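Local coordinates for protein beta-lactamase (Francisella tularensis subsp. tularensis, PDB 3P09) that probably hydrolyses the amide bond of beta-lactam antibiotics to give substituted beta-amino acids, as a class A beta-lactamase involved in antibiotic resistance, at residues Cys63-Phe66 against Lys67-Leu70; Leu113-Ser116 against Gln117-Ala121; Asp200-Ile203 against Lys204-Asp208. One frame throughout, in Å; residues are numbered along the deposited sequence.

Contact 1 of 3, residues Cys63-Phe66 against Lys67-Leu70; sequences CSVF and KFLL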
loop_
_atom_site.group_PDB
_atom_site.type_symbol
_atom_site.label_atom_id
_atom_site.label_comp_id
_atom_site.label_asym_id
_atom_site.label_seq_id
_atom_site.Cartn_x
_atom_site.Cartn_y
_atom_site.Cartn_z
ATOM N N CYS A 63 -1.235 -5.864 -5.712
ATOM C CA CYS A 63 -0.528 -4.978 -6.633
ATOM C C CYS A 63 0.622 -4.280 -5.890
ATOM O O CYS A 63 1.217 -4.851 -4.975
ATOM C CB CYS A 63 -1.501 -3.945 -7.234
ATOM S SG CYS A 63 -3.082 -4.650 -7.829
ATOM N N SER A 64 0.904 -3.034 -6.257
ATOM C CA SER A 64 2.026 -2.294 -5.691
ATOM C C SER A 64 1.881 -1.958 -4.212
ATOM O O SER A 64 2.824 -1.481 -3.597
ATOM C CB SER A 64 2.266 -1.004 -6.475
ATOM O OG SER A 64 2.976 -1.284 -7.666
ATOM N N VAL A 65 0.716 -2.200 -3.628
ATOM C CA VAL A 65 0.568 -1.924 -2.198
ATOM C C VAL A 65 1.585 -2.723 -1.352
ATOM O O VAL A 65 1.999 -2.288 -0.277
ATOM C CB VAL A 65 -0.875 -2.180 -1.722
ATOM C CG1 VAL A 65 -0.986 -2.019 -0.204
ATOM C CG2 VAL A 65 -1.831 -1.213 -2.423
ATOM N N PHE A 66 1.992 -3.889 -1.841
ATOM C CA PHE A 66 2.954 -4.702 -1.099
ATOM C C PHE A 66 4.207 -3.880 -0.773
ATOM O O PHE A 66 4.932 -4.188 0.167
ATOM C CB PHE A 66 3.323 -5.981 -1.879
ATOM C CG PHE A 66 4.509 -5.829 -2.800
ATOM C CD1 PHE A 66 4.353 -5.322 -4.083
ATOM C CD2 PHE A 66 5.780 -6.218 -2.386
ATOM C CE1 PHE A 66 5.445 -5.190 -4.929
ATOM C CE2 PHE A 66 6.872 -6.080 -3.219
ATOM C CZ PHE A 66 6.707 -5.563 -4.494
ATOM N N LYS A 67 4.465 -2.826 -1.544
ATOM C CA LYS A 67 5.708 -2.077 -1.332
ATOM C C LYS A 67 5.816 -1.436 0.065
ATOM O O LYS A 67 6.923 -1.215 0.549
ATOM C CB LYS A 67 5.940 -1.053 -2.459
ATOM C CG LYS A 67 6.232 -1.739 -3.802
ATOM C CD LYS A 67 6.044 -0.802 -4.997
ATOM C CE LYS A 67 6.278 -1.577 -6.304
ATOM N NZ LYS A 67 5.987 -0.725 -7.497
ATOM N N PHE A 68 4.694 -1.146 0.723
ATOM C CA PHE A 68 4.808 -0.590 2.078
ATOM C C PHE A 68 5.148 -1.662 3.115
ATOM O O PHE A 68 5.810 -1.382 4.117
ATOM C CB PHE A 68 3.601 0.294 2.487
ATOM C CG PHE A 68 2.427 -0.462 3.098
ATOM C CD1 PHE A 68 2.497 -0.981 4.392
ATOM C CD2 PHE A 68 1.231 -0.586 2.391
ATOM C CE1 PHE A 68 1.411 -1.646 4.959
ATOM C CE2 PHE A 68 0.130 -1.262 2.949
ATOM C CZ PHE A 68 0.227 -1.787 4.236
ATOM N N LEU A 69 4.718 -2.893 2.863
ATOM C CA LEU A 69 5.120 -4.022 3.712
ATOM C C LEU A 69 6.620 -4.275 3.599
ATOM O O LEU A 69 7.310 -4.560 4.586
ATOM C CB LEU A 69 4.377 -5.283 3.286
ATOM C CG LEU A 69 2.869 -5.201 3.474
ATOM C CD1 LEU A 69 2.192 -6.454 2.875
ATOM C CD2 LEU A 69 2.548 -5.078 4.947
ATOM N N LEU A 70 7.109 -4.177 2.372
ATOM C CA LEU A 70 8.524 -4.372 2.076
ATOM C C LEU A 70 9.371 -3.327 2.793
ATOM O O LEU A 70 10.393 -3.647 3.393
ATOM C CB LEU A 70 8.743 -4.277 0.564
ATOM C CG LEU A 70 10.190 -4.280 0.065
ATOM C CD1 LEU A 70 10.925 -5.544 0.522
ATOM C CD2 LEU A 70 10.273 -4.115 -1.455
#
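Ser64, which follows the disulfide-bonded Cys63 (to Cys233), meets Lys67 one helical turn further on, the first and last residues of an SxxK sequence at the start of helix 66-80. In class A beta-lactamases the serine of this motif is the nucleophile that the substrate acylates and the lysine belongs to its catalytic machinery; Ser64 and Lys67 probably play these parts. The hydroxyl OG of Ser64 accepts a hydrogen bond from Lys67 NZ at 3.1 Å. Lys67 reaches it with a chain extended beyond CG (chi2 162°, chi3 -177°), which runs back past the carbonyl O of Ser64. NZ also donates to the carbonyl O of Ser125, its strongest partner, while Glu161 offers a long, weak ion pair; Ser64 OG also makes weak hydrogen bonds to Glu161, Ser125 and a bound sulfate, probably from the crystallisation liquor. Val65 contributes on another side of the turn: its O accepts from Phe68 N at 3.1 Å, and its CG1 lies 3.4 Å from Phe68 CE2, the two side chains side by side and pointing the same way. Phe66 turns its ring face to the lysine. Lys67 CG sits 4.0 Å from the ring centroid, 23° off the normal, a CH-pi contact with the aliphatic part of the chain. The carbonyl O of Phe66 accepts the first i-to-i+4 bond of the helix, from Leu70 N at 3.1 Å. The turn is largely buried: Leu70 packs on helix 127-137, Val65 and Phe68 on Ile181 of helix 178-190, and Val65 also on strand 239-246.

Contact 2 of 3, residues Leu113-Ser116 against Gln117-Ala121; sequences LTIS and QLNYA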
loop_
_atom_site.group_PDB
_atom_site.type_symbol
_atom_site.label_atom_id
_atom_site.label_comp_id
_atom_site.label_asym_id
_atom_site.label_seq_id
_atom_site.Cartn_x
_atom_site.Cartn_y
_atom_site.Cartn_z
ATOM N N LEU A 113 22.636 4.241 -4.508
ATOM C CA LEU A 113 21.590 4.842 -3.686
ATOM C C LEU A 113 21.630 4.151 -2.316
ATOM O O LEU A 113 21.924 2.952 -2.239
ATOM C CB LEU A 113 20.216 4.622 -4.333
ATOM C CG LEU A 113 19.878 5.466 -5.570
ATOM C CD1 LEU A 113 18.475 5.105 -6.099
ATOM C CD2 LEU A 113 19.941 6.937 -5.215
ATOM N N THR A 114 21.350 4.885 -1.240
ATOM C CA THR A 114 21.270 4.244 0.075
ATOM C C THR A 114 19.992 3.408 0.161
ATOM O O THR A 114 19.058 3.613 -0.608
ATOM C CB THR A 114 21.239 5.256 1.219
ATOM O OG1 THR A 114 20.026 6.007 1.138
ATOM C CG2 THR A 114 22.438 6.201 1.147
ATOM N N ILE A 115 19.953 2.467 1.101
ATOM C CA ILE A 115 18.724 1.720 1.367
ATOM C C ILE A 115 17.559 2.683 1.641
ATOM O O ILE A 115 16.442 2.489 1.143
ATOM C CB ILE A 115 18.924 0.758 2.558
ATOM C CG1 ILE A 115 19.847 -0.405 2.164
ATOM C CG2 ILE A 115 17.579 0.254 3.097
ATOM C CD1 ILE A 115 19.212 -1.426 1.224
ATOM N N SER A 116 17.811 3.737 2.416
ATOM C CA SER A 116 16.729 4.678 2.718
ATOM C C SER A 116 16.214 5.365 1.462
ATOM O O SER A 116 15.011 5.583 1.318
ATOM C CB SER A 116 17.138 5.736 3.751
ATOM O OG SER A 116 15.997 6.501 4.146
ATOM N N GLN A 117 17.120 5.720 0.553
ATOM C CA GLN A 117 16.697 6.325 -0.709
ATOM C C GLN A 117 15.858 5.357 -1.537
ATOM O O GLN A 117 14.950 5.772 -2.270
ATOM C CB GLN A 117 17.912 6.779 -1.531
ATOM C CG GLN A 117 18.581 8.021 -0.954
ATOM C CD GLN A 117 19.838 8.398 -1.691
ATOM O OE1 GLN A 117 20.681 7.546 -1.977
ATOM N NE2 GLN A 117 19.972 9.683 -2.017
ATOM N N LEU A 118 16.182 4.072 -1.448
ATOM C CA LEU A 118 15.432 3.052 -2.177
ATOM C C LEU A 118 14.063 2.856 -1.545
ATOM O O LEU A 118 13.093 2.597 -2.241
ATOM C CB LEU A 118 16.205 1.726 -2.217
ATOM C CG LEU A 118 17.418 1.762 -3.145
ATOM C CD1 LEU A 118 18.494 0.735 -2.751
ATOM C CD2 LEU A 118 16.964 1.551 -4.580
ATOM N N ASN A 119 13.994 2.969 -0.220
ATOM C CA ASN A 119 12.707 2.917 0.461
ATOM C C ASN A 119 11.787 4.007 -0.053
ATOM O O ASN A 119 10.628 3.759 -0.349
ATOM C CB ASN A 119 12.869 3.100 1.971
ATOM C CG ASN A 119 13.378 1.864 2.665
ATOM O OD1 ASN A 119 13.312 0.753 2.127
ATOM N ND2 ASN A 119 13.852 2.037 3.891
ATOM N N TYR A 120 12.314 5.232 -0.117
ATOM C CA TYR A 120 11.553 6.372 -0.606
ATOM C C TYR A 120 11.042 6.089 -2.004
ATOM O O TYR A 120 9.866 6.291 -2.304
ATOM C CB TYR A 120 12.445 7.627 -0.571
ATOM C CG TYR A 120 11.926 8.805 -1.356
ATOM C CD1 TYR A 120 12.305 9.007 -2.682
ATOM C CD2 TYR A 120 11.072 9.730 -0.773
ATOM C CE1 TYR A 120 11.838 10.108 -3.405
ATOM C CE2 TYR A 120 10.598 10.829 -1.495
ATOM C CZ TYR A 120 10.988 11.011 -2.803
ATOM O OH TYR A 120 10.513 12.108 -3.513
ATOM N N ALA A 121 11.932 5.604 -2.864
ATOM C CA ALA A 121 11.575 5.254 -4.233
ATOM C C ALA A 121 10.466 4.200 -4.284
ATOM O O ALA A 121 9.528 4.330 -5.075
ATOM C CB ALA A 121 12.795 4.741 -4.974
#
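A capping box opens helix 115-123, with Thr114 at the N-cap and Gln117 three residues on exchanging hydrogen bonds in both directions. Thr114 OG1 accepts from Gln117 N at 3.0 Å, and Gln117 OE1 accepts from Thr114 N at 2.8 Å. The second bond is nearly straight at the hydrogen (163°) and meets the amide oxygen in its carbonyl plane, on a lone pair. The threonine hydroxyl lies between its own backbone N and carbonyl carbon (chi1 66°), a position from which it faces the first turn of the helix. The glutamine chain, extended beyond CG, runs back across the threonine at about a right angle, its CG 3.2 Å from Thr114 OG1. It also crosses Leu113, whose CD2 comes within 3.4 Å of Gln117 OE1, placing a methyl group beside the amide oxygen. Behind the cap, Leu113 CD1 and Leu118 CD2 touch at 4.1 Å, joining the end of strand 112-114 to the helix by apolar packing. Regular helical bonds follow: Leu118 N to Thr114 O at 3.0 Å and Asn119 N to Ile115 O at 2.8 Å.

Leu118 continues onto Ile132 and Leu133 of helix 127-137, and Ile115 packs against Ile74 of helix 66-80. Ser116 OG and Asn119 ND2 both hydrogen-bond to the hydroxyl of Tyr205. Leu113 is also held by backbone bonding to Ile89 in the neighbouring strand 88-90. The reciprocal pairing of an N-cap side chain and the third helical residue, here directly at a strand-to-helix junction, is the classic way of satisfying backbone N-H groups that have no preceding turn to bond to.

Contact 3 of 3, residues Asp200-Ile203 against Lys204-Asp208; sequences DIFI and KYLQD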
loop_
_atom_site.group_PDB
_atom_site.type_symbol
_atom_site.label_atom_id
_atom_site.label_comp_id
_atom_site.label_asym_id
_atom_site.label_seq_id
_atom_site.Cartn_x
_atom_site.Cartn_y
_atom_site.Cartn_z
ATOM N N ASP A 200 8.547 7.062 12.630
ATOM C CA ASP A 200 8.549 8.406 12.067
ATOM C C ASP A 200 9.057 8.385 10.616
ATOM O O ASP A 200 8.565 9.105 9.749
ATOM C CB ASP A 200 9.384 9.344 12.943
ATOM C CG ASP A 200 8.686 9.696 14.261
ATOM O OD1 ASP A 200 7.454 9.496 14.362
ATOM O OD2 ASP A 200 9.368 10.180 15.196
ATOM N N ILE A 201 10.027 7.526 10.352
ATOM C CA ILE A 201 10.602 7.408 9.015
ATOM C C ILE A 201 9.584 6.823 8.059
ATOM O O ILE A 201 9.413 7.296 6.922
ATOM C CB ILE A 201 11.863 6.507 9.052
ATOM C CG1 ILE A 201 13.007 7.252 9.765
ATOM C CG2 ILE A 201 12.275 6.107 7.641
ATOM C CD1 ILE A 201 14.212 6.382 10.106
ATOM N N PHE A 202 8.897 5.785 8.524
ATOM C CA PHE A 202 7.862 5.143 7.733
ATOM C C PHE A 202 6.762 6.143 7.372
ATOM O O PHE A 202 6.345 6.258 6.219
ATOM C CB PHE A 202 7.290 3.969 8.528
ATOM C CG PHE A 202 6.204 3.213 7.818
ATOM C CD1 PHE A 202 6.510 2.358 6.771
ATOM C CD2 PHE A 202 4.883 3.325 8.229
ATOM C CE1 PHE A 202 5.516 1.639 6.126
ATOM C CE2 PHE A 202 3.875 2.613 7.591
ATOM C CZ PHE A 202 4.191 1.766 6.540
ATOM N N ILE A 203 6.292 6.863 8.376
ATOM C CA ILE A 203 5.257 7.867 8.184
ATOM C C ILE A 203 5.683 8.928 7.173
ATOM O O ILE A 203 4.912 9.308 6.295
ATOM C CB ILE A 203 4.936 8.544 9.525
ATOM C CG1 ILE A 203 4.068 7.605 10.373
ATOM C CG2 ILE A 203 4.255 9.890 9.302
ATOM C CD1 ILE A 203 3.950 8.027 11.836
ATOM N N LYS A 204 6.915 9.408 7.293
ATOM C CA LYS A 204 7.405 10.416 6.353
ATOM C C LYS A 204 7.436 9.900 4.901
ATOM O O LYS A 204 7.056 10.619 3.973
ATOM C CB LYS A 204 8.769 10.961 6.797
ATOM C CG LYS A 204 9.333 12.093 5.931
ATOM C CD LYS A 204 8.369 13.276 5.833
ATOM C CE LYS A 204 9.072 14.564 5.395
ATOM N NZ LYS A 204 9.596 14.509 3.999
ATOM N N TYR A 205 7.876 8.660 4.692
ATOM C CA TYR A 205 7.838 8.091 3.339
ATOM C C TYR A 205 6.423 8.129 2.755
ATOM O O TYR A 205 6.210 8.496 1.596
ATOM C CB TYR A 205 8.255 6.620 3.329
ATOM C CG TYR A 205 9.690 6.273 3.652
ATOM C CD1 TYR A 205 10.759 7.000 3.144
ATOM C CD2 TYR A 205 9.967 5.157 4.440
ATOM C CE1 TYR A 205 12.086 6.627 3.450
ATOM C CE2 TYR A 205 11.260 4.781 4.743
ATOM C CZ TYR A 205 12.317 5.507 4.247
ATOM O OH TYR A 205 13.592 5.078 4.593
ATOM N N LEU A 206 5.459 7.678 3.546
ATOM C CA LEU A 206 4.073 7.603 3.093
ATOM C C LEU A 206 3.522 8.988 2.765
ATOM O O LEU A 206 2.762 9.167 1.802
ATOM C CB LEU A 206 3.218 6.954 4.176
ATOM C CG LEU A 206 3.415 5.456 4.402
ATOM C CD1 LEU A 206 2.538 5.053 5.573
ATOM C CD2 LEU A 206 3.079 4.645 3.147
ATOM N N GLN A 207 3.893 9.968 3.582
ATOM C CA GLN A 207 3.481 11.345 3.348
ATOM C C GLN A 207 4.140 11.979 2.125
ATOM O O GLN A 207 3.583 12.903 1.525
ATOM C CB GLN A 207 3.743 12.205 4.593
ATOM C CG GLN A 207 2.858 11.810 5.791
ATOM C CD GLN A 207 3.147 12.645 7.015
ATOM O OE1 GLN A 207 4.215 13.229 7.133
ATOM N NE2 GLN A 207 2.192 12.707 7.934
ATOM N N ASP A 208 5.325 11.500 1.765
ATOM C CA ASP A 208 6.021 12.006 0.581
ATOM C C ASP A 208 5.441 11.459 -0.721
ATOM O O ASP A 208 5.757 11.958 -1.804
ATOM C CB ASP A 208 7.508 11.638 0.632
ATOM C CG ASP A 208 8.298 12.506 1.586
ATOM O OD1 ASP A 208 7.762 13.541 2.050
ATOM O OD2 ASP A 208 9.467 12.151 1.858
#
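Four successive i-to-i+4 hydrogen bonds carry the chain from Asp200-Ile203 into Lys204-Asp208, from Lys204 N to Asp200 O (3.0 Å) through Gln207 N to Ile203 O (3.0 Å). Over this regular helix the side chains pair at the same spacing. Ile201 CG2, anti to its backbone nitrogen, lies alongside the Tyr205 ring and reaches CE2 at 3.3 Å. The same ring has the carbonyl O of Ile201 over one face, 3.3 Å above the plane and offset toward the rim. Phe202 and Leu206 meet at a slant: Leu206 CD1 comes to 3.4 Å from Phe202 CE2, and its CG stands over one face of the phenylalanine ring, toward the rim.

Phe202, Tyr205 and Leu206 are buried on helix 196-208, in the all-helical part of the class A beta-lactamase fold. Phe202 packs on Phe68 and Leu75 of helix 66-80 and on Leu188 of helix 178-190, whereas Tyr205 has its hydroxyl engaged with Ser116 and a second residue of helix 115-123.

Ile203 and Gln207 run side by side, with Ile203 CG2 3.7 Å from Gln207 CD, and both also touch Trp246 of strand 239-246. At the more exposed surface Lys204 bends at chi2 (56°) and again at chi4, which curls its ammonium group round to Asp208. NZ forms a salt bridge at 2.8 Å to Asp208 OD1, which receives it on its syn lone pair, and a weak hydrogen bond to OD2. Asp200, one turn before Lys204, is paired instead with Lys196.

In the fold
Contact 1 is the buried one, its centre about 5 Å from the centre of the chain, whereas the centres of contacts 2 and 3 lie about 17 Å and 13 Å from it and both are only partly buried. Contacts 1 and 2 both hold a helix beginning, but one sets a serine and a lysine together in the probable active site and the other caps the first turn of a helix that follows directly on a strand. Contact 3 runs along the later turns of helix 196-208, with apolar pairs and a salt bridge. Helix 66-80 carries part of contact 1 and is packed by side chains of contacts 2 and 3. Contacts 2 and 3 meet through polar side chains, contacts 1 and 3 through packing.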